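Long-range contact in rhamnonate dehydratase (Gibberella zeae PH-1, PDB 3FXG), which probably catalyses the magnesium-dependent dehydration of L-rhamnonate, as a lyase of the enolase superfamily: residues V269-F283 with N291-G303. Sequence-based numbering, arbitrary orientation.
Sequences VKFTTGEHEYSRYGF and NLDIIQPDVMWLG. With MG (magnesium ion), chain I.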
loop_
_atom_site.group_PDB
_atom_site.type_symbol
_atom_site.label_atom_id
_atom_site.label_comp_id
_atom_site.label_asym_id
_atom_site.label_seq_id
_atom_site.Cartn_x
_atom_site.Cartn_y
_atom_site.Cartn_z
ATOM N N VAL A 269 22.839 5.699 0.800
ATOM C CA VAL A 269 23.939 4.805 1.149
ATOM C C VAL A 269 23.676 3.407 0.596
ATOM O O VAL A 269 22.543 2.920 0.620
ATOM C CB VAL A 269 24.122 4.715 2.681
ATOM C CG1 VAL A 269 25.271 3.777 3.020
ATOM C CG2 VAL A 269 24.394 6.100 3.252
ATOM N N LYS A 270 24.729 2.761 0.102
ATOM C CA LYS A 270 24.601 1.425 -0.465
ATOM C C LYS A 270 24.694 0.305 0.569
ATOM O O LYS A 270 25.543 0.334 1.465
ATOM C CB LYS A 270 25.670 1.204 -1.544
ATOM C CG LYS A 270 25.575 2.170 -2.725
ATOM C CD LYS A 270 26.336 1.636 -3.937
ATOM C CE LYS A 270 27.829 1.844 -3.809
ATOM N NZ LYS A 270 28.180 3.282 -3.966
ATOM N N PHE A 271 23.813 -0.681 0.431
ATOM C CA PHE A 271 23.782 -1.837 1.320
ATOM C C PHE A 271 23.759 -3.103 0.476
ATOM O O PHE A 271 23.151 -3.125 -0.595
ATOM C CB PHE A 271 22.545 -1.773 2.215
ATOM C CG PHE A 271 22.588 -0.643 3.196
ATOM C CD1 PHE A 271 23.292 -0.774 4.390
ATOM C CD2 PHE A 271 21.999 0.579 2.891
ATOM C CE1 PHE A 271 23.415 0.302 5.267
ATOM C CE2 PHE A 271 22.116 1.664 3.760
ATOM C CZ PHE A 271 22.828 1.523 4.951
ATOM N N THR A 272 24.428 -4.150 0.954
ATOM C CA THR A 272 24.487 -5.415 0.228
ATOM C C THR A 272 24.319 -6.583 1.191
ATOM O O THR A 272 24.420 -6.416 2.406
ATOM C CB THR A 272 25.846 -5.590 -0.493
ATOM O OG1 THR A 272 26.855 -5.929 0.469
ATOM C CG2 THR A 272 26.256 -4.297 -1.199
ATOM N N THR A 273 24.056 -7.764 0.641
ATOM C CA THR A 273 23.903 -8.969 1.448
ATOM C C THR A 273 23.625 -10.145 0.525
ATOM O O THR A 273 23.561 -9.978 -0.697
ATOM C CB THR A 273 22.732 -8.837 2.454
ATOM O OG1 THR A 273 22.731 -9.961 3.340
ATOM C CG2 THR A 273 21.391 -8.791 1.718
ATOM N N GLY A 274 23.481 -11.334 1.105
ATOM C CA GLY A 274 23.163 -12.498 0.301
ATOM C C GLY A 274 24.051 -13.727 0.374
ATOM O O GLY A 274 23.639 -14.790 -0.079
ATOM N N GLU A 275 25.253 -13.622 0.936
ATOM C CA GLU A 275 26.111 -14.799 0.975
ATOM C C GLU A 275 25.513 -15.937 1.793
ATOM O O GLU A 275 25.876 -17.096 1.604
ATOM C CB GLU A 275 27.519 -14.446 1.467
ATOM C CG GLU A 275 27.640 -13.983 2.901
ATOM C CD GLU A 275 29.022 -13.413 3.185
ATOM O OE1 GLU A 275 29.701 -13.899 4.118
ATOM O OE2 GLU A 275 29.427 -12.475 2.460
ATOM N N HIS A 276 24.577 -15.618 2.682
ATOM C CA HIS A 276 23.938 -16.661 3.471
ATOM C C HIS A 276 22.462 -16.849 3.127
ATOM O O HIS A 276 21.651 -17.201 3.981
ATOM C CB HIS A 276 24.124 -16.392 4.962
ATOM C CG HIS A 276 25.558 -16.418 5.391
ATOM N ND1 HIS A 276 26.301 -15.272 5.576
ATOM C CD2 HIS A 276 26.402 -17.454 5.610
ATOM C CE1 HIS A 276 27.542 -15.602 5.892
ATOM N NE2 HIS A 276 27.629 -16.919 5.918
ATOM N N GLU A 277 22.125 -16.609 1.862
ATOM C CA GLU A 277 20.763 -16.792 1.361
ATOM C C GLU A 277 20.851 -17.918 0.320
ATOM O O GLU A 277 21.912 -18.136 -0.266
ATOM C CB GLU A 277 20.241 -15.497 0.734
ATOM C CG GLU A 277 18.771 -15.541 0.343
ATOM C CD GLU A 277 17.893 -16.147 1.430
ATOM O OE1 GLU A 277 17.847 -17.393 1.537
ATOM O OE2 GLU A 277 17.260 -15.377 2.182
ATOM N N TYR A 278 19.747 -18.624 0.085
ATOM C CA TYR A 278 19.752 -19.764 -0.838
ATOM C C TYR A 278 18.541 -19.861 -1.765
ATOM O O TYR A 278 17.449 -19.417 -1.416
ATOM C CB TYR A 278 19.830 -21.065 -0.031
ATOM C CG TYR A 278 20.795 -21.019 1.135
ATOM C CD1 TYR A 278 22.053 -21.613 1.052
ATOM C CD2 TYR A 278 20.456 -20.356 2.315
ATOM C CE1 TYR A 278 22.951 -21.546 2.119
ATOM C CE2 TYR A 278 21.345 -20.281 3.383
ATOM C CZ TYR A 278 22.590 -20.877 3.278
ATOM O OH TYR A 278 23.466 -20.796 4.335
ATOM N N SER A 279 18.758 -20.485 -2.926
ATOM C CA SER A 279 17.742 -20.723 -3.959
ATOM C C SER A 279 17.179 -19.474 -4.622
ATOM O O SER A 279 17.306 -18.364 -4.104
ATOM C CB SER A 279 16.576 -21.553 -3.403
ATOM O OG SER A 279 15.570 -20.722 -2.843
ATOM N N ARG A 280 16.544 -19.667 -5.776
ATOM C CA ARG A 280 15.962 -18.548 -6.503
ATOM C C ARG A 280 14.825 -17.943 -5.689
ATOM O O ARG A 280 14.534 -16.752 -5.797
ATOM C CB ARG A 280 15.460 -18.998 -7.885
ATOM C CG ARG A 280 14.442 -20.149 -7.905
ATOM C CD ARG A 280 14.095 -20.498 -9.361
ATOM N NE ARG A 280 13.120 -21.579 -9.515
ATOM C CZ ARG A 280 13.430 -22.859 -9.713
ATOM N NH1 ARG A 280 14.701 -23.241 -9.777
ATOM N NH2 ARG A 280 12.464 -23.756 -9.878
ATOM N N TYR A 281 14.204 -18.768 -4.854
ATOM C CA TYR A 281 13.099 -18.323 -4.010
ATOM C C TYR A 281 13.613 -17.446 -2.878
ATOM O O TYR A 281 12.929 -16.524 -2.431
ATOM C CB TYR A 281 12.375 -19.537 -3.441
ATOM C CG TYR A 281 11.856 -20.445 -4.525
ATOM C CD1 TYR A 281 10.784 -20.055 -5.326
ATOM C CD2 TYR A 281 12.458 -21.674 -4.779
ATOM C CE1 TYR A 281 10.321 -20.871 -6.356
ATOM C CE2 TYR A 281 12.006 -22.497 -5.806
ATOM C CZ TYR A 281 10.936 -22.087 -6.589
ATOM O OH TYR A 281 10.479 -22.892 -7.604
ATOM N N GLY A 282 14.822 -17.741 -2.412
ATOM C CA GLY A 282 15.399 -16.951 -1.347
ATOM C C GLY A 282 15.846 -15.601 -1.870
ATOM O O GLY A 282 15.610 -14.569 -1.244
ATOM N N PHE A 283 16.479 -15.599 -3.037
ATOM C CA PHE A 283 16.975 -14.360 -3.619
ATOM C C PHE A 283 15.923 -13.431 -4.211
ATOM O O PHE A 283 16.146 -12.221 -4.291
ATOM C CB PHE A 283 18.064 -14.680 -4.647
ATOM C CG PHE A 283 19.382 -15.006 -4.013
ATOM C CD1 PHE A 283 20.209 -13.985 -3.543
ATOM C CD2 PHE A 283 19.747 -16.325 -3.781
ATOM C CE1 PHE A 283 21.376 -14.274 -2.842
ATOM C CE2 PHE A 283 20.912 -16.628 -3.078
ATOM C CZ PHE A 283 21.726 -15.598 -2.606
ATOM N N ASN A 291 15.873 -2.788 -2.262
ATOM C CA ASN A 291 16.475 -2.171 -1.081
ATOM C C ASN A 291 17.934 -2.577 -0.900
ATOM O O ASN A 291 18.582 -2.174 0.072
ATOM C CB ASN A 291 15.693 -2.541 0.181
ATOM C CG ASN A 291 14.346 -1.861 0.246
ATOM O OD1 ASN A 291 14.239 -0.658 0.014
ATOM N ND2 ASN A 291 13.312 -2.624 0.570
ATOM N N LEU A 292 18.434 -3.395 -1.822
ATOM C CA LEU A 292 19.822 -3.846 -1.788
ATOM C C LEU A 292 20.480 -3.478 -3.113
ATOM O O LEU A 292 19.982 -3.816 -4.184
ATOM C CB LEU A 292 19.886 -5.357 -1.553
ATOM C CG LEU A 292 19.417 -5.774 -0.156
ATOM C CD1 LEU A 292 19.125 -7.255 -0.128
ATOM C CD2 LEU A 292 20.478 -5.403 0.877
ATOM N N ASP A 293 21.599 -2.770 -3.030
ATOM C CA ASP A 293 22.314 -2.322 -4.220
ATOM C C ASP A 293 23.076 -3.438 -4.911
ATOM O O ASP A 293 23.366 -3.354 -6.107
ATOM C CB ASP A 293 23.266 -1.200 -3.832
ATOM C CG ASP A 293 22.536 -0.030 -3.228
ATOM O OD1 ASP A 293 22.188 0.902 -3.979
ATOM O OD2 ASP A 293 22.285 -0.059 -2.007
ATOM N N ILE A 294 23.398 -4.479 -4.152
ATOM C CA ILE A 294 24.120 -5.629 -4.685
ATOM C C ILE A 294 23.737 -6.889 -3.917
ATOM O O ILE A 294 23.639 -6.862 -2.691
ATOM C CB ILE A 294 25.654 -5.464 -4.537
ATOM C CG1 ILE A 294 26.130 -4.188 -5.228
ATOM C CG2 ILE A 294 26.372 -6.674 -5.137
ATOM C CD1 ILE A 294 27.623 -3.947 -5.073
ATOM N N ILE A 295 23.500 -7.988 -4.627
ATOM C CA ILE A 295 23.204 -9.240 -3.944
ATOM C C ILE A 295 24.461 -10.083 -4.119
ATOM O O ILE A 295 25.096 -10.054 -5.178
ATOM C CB ILE A 295 21.940 -9.941 -4.501
ATOM C CG1 ILE A 295 22.096 -10.274 -5.981
ATOM C CG2 ILE A 295 20.729 -9.040 -4.267
ATOM C CD1 ILE A 295 20.935 -11.101 -6.525
ATOM N N GLN A 296 24.823 -10.829 -3.080
ATOM C CA GLN A 296 26.071 -11.584 -3.093
ATOM C C GLN A 296 26.007 -13.058 -2.711
ATOM O O GLN A 296 26.489 -13.454 -1.649
ATOM C CB GLN A 296 27.054 -10.868 -2.166
ATOM C CG GLN A 296 27.146 -9.367 -2.442
ATOM C CD GLN A 296 27.786 -8.590 -1.302
ATOM O OE1 GLN A 296 27.277 -8.581 -0.177
ATOM N NE2 GLN A 296 28.903 -7.928 -1.590
ATOM N N PRO A 297 25.431 -13.897 -3.578
ATOM C CA PRO A 297 25.356 -15.319 -3.245
ATOM C C PRO A 297 26.720 -15.984 -3.356
ATOM O O PRO A 297 27.602 -15.487 -4.059
ATOM C CB PRO A 297 24.386 -15.861 -4.290
ATOM C CG PRO A 297 24.702 -15.025 -5.483
ATOM C CD PRO A 297 24.812 -13.629 -4.888
ATOM N N ASP A 298 26.894 -17.093 -2.646
ATOM C CA ASP A 298 28.130 -17.863 -2.723
ATOM C C ASP A 298 27.730 -19.031 -3.620
ATOM O O ASP A 298 26.785 -19.755 -3.312
ATOM C CB ASP A 298 28.555 -18.373 -1.342
ATOM C CG ASP A 298 29.881 -19.112 -1.381
ATOM O OD1 ASP A 298 29.969 -20.141 -2.083
ATOM O OD2 ASP A 298 30.840 -18.664 -0.718
ATOM N N VAL A 299 28.430 -19.197 -4.738
ATOM C CA VAL A 299 28.103 -20.248 -5.692
ATOM C C VAL A 299 28.174 -21.658 -5.121
ATOM O O VAL A 299 27.496 -22.561 -5.609
ATOM C CB VAL A 299 29.005 -20.167 -6.942
ATOM C CG1 VAL A 299 30.425 -20.528 -6.584
ATOM C CG2 VAL A 299 28.468 -21.085 -8.029
HETATM N N MSE A 300 28.992 -21.851 -4.093
HETATM C CA MSE A 300 29.120 -23.166 -3.480
HETATM C C MSE A 300 28.065 -23.401 -2.405
HETATM O O MSE A 300 27.981 -24.494 -1.846
HETATM C CB MSE A 300 30.515 -23.333 -2.863
HETATM C CG MSE A 300 31.647 -23.455 -3.879
HETATM SE SE MSE A 300 33.393 -23.495 -3.019
HETATM C CE MSE A 300 33.551 -21.611 -2.680
ATOM N N TRP A 301 27.247 -22.388 -2.126
ATOM C CA TRP A 301 26.237 -22.516 -1.083
ATOM C C TRP A 301 24.775 -22.363 -1.511
ATOM O O TRP A 301 23.918 -23.125 -1.054
ATOM C CB TRP A 301 26.502 -21.505 0.043
ATOM C CG TRP A 301 27.906 -21.487 0.606
ATOM C CD1 TRP A 301 28.879 -22.430 0.431
ATOM C CD2 TRP A 301 28.470 -20.485 1.469
ATOM N NE1 TRP A 301 30.013 -22.079 1.132
ATOM C CE2 TRP A 301 29.789 -20.891 1.778
ATOM C CE3 TRP A 301 27.988 -19.284 2.010
ATOM C CZ2 TRP A 301 30.633 -20.139 2.608
ATOM C CZ3 TRP A 301 28.828 -18.532 2.834
ATOM C CH2 TRP A 301 30.137 -18.967 3.124
ATOM N N LEU A 302 24.493 -21.388 -2.377
ATOM C CA LEU A 302 23.116 -21.088 -2.794
ATOM C C LEU A 302 22.340 -22.153 -3.559
ATOM O O LEU A 302 21.105 -22.119 -3.576
ATOM C CB LEU A 302 23.069 -19.789 -3.613
ATOM C CG LEU A 302 23.089 -19.950 -5.142
ATOM C CD1 LEU A 302 22.516 -18.704 -5.807
ATOM C CD2 LEU A 302 24.506 -20.225 -5.613
ATOM N N GLY A 303 23.047 -23.076 -4.202
ATOM C CA GLY A 303 22.378 -24.117 -4.962
ATOM C C GLY A 303 23.204 -24.588 -6.148
ATOM O O GLY A 303 22.944 -25.650 -6.718
HETATM MG MG MG I . 30.685 -10.800 3.215
HETATM O O HOH W 1 26.735 -10.982 1.771
HETATM O O HOH W 2 24.920 -18.044 -0.866
HETATM O O HOH W 3 32.765 -11.382 1.995
HETATM O O HOH W 4 29.714 -11.082 5.266
#
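D293 grips both backbone polar atoms of F271: its carboxylate OD2 accepts from F271 N at 2.9 Å, met on the anti side and 30° out of the carboxylate plane, while its own backbone N donates to F271 O. K263 adds a salt bridge to OD2, and S230 of a neighbouring subunit hydrogen-bonds OD1. Further along, strands 270-273 and 294-295 run parallel: Q296 N donates to T273 O at 2.8 Å, whereas T273 N reaches I294 O only weakly. T272 OG1 sits between its backbone N and carbonyl carbon (chi1 75°), which aims the hydroxyl at Q296 OE1, 2.8 Å away, coming from above the amide plane rather than onto a lone pair. OE1 also accepts from a water that in turn accepts from E275 N and donates to E275 OE2, and Q296 NE2 bonds E248, so both ends of the amide are engaged near the metal. E275 OE2 binds magnesium at 2.2 Å; D222, E248 and two waters bind it too. A second water donates to E275 O and E277 O and accepts from D298 N, bridging the loops beyond the strands. There the W301 ring presents its edge to E275 O, CE3 lying 3.1 Å from that oxygen, and S279 N donates to L302 O at 2.9 Å. F283, on the helix between the strands, packs CE2 against L302 CD1. This is a right-handed beta-alpha-beta unit of the modified TIM barrel, (beta/alpha)7-beta, of the enolase superfamily, with a metal-binding glutamate at the C-terminal end of its first strand.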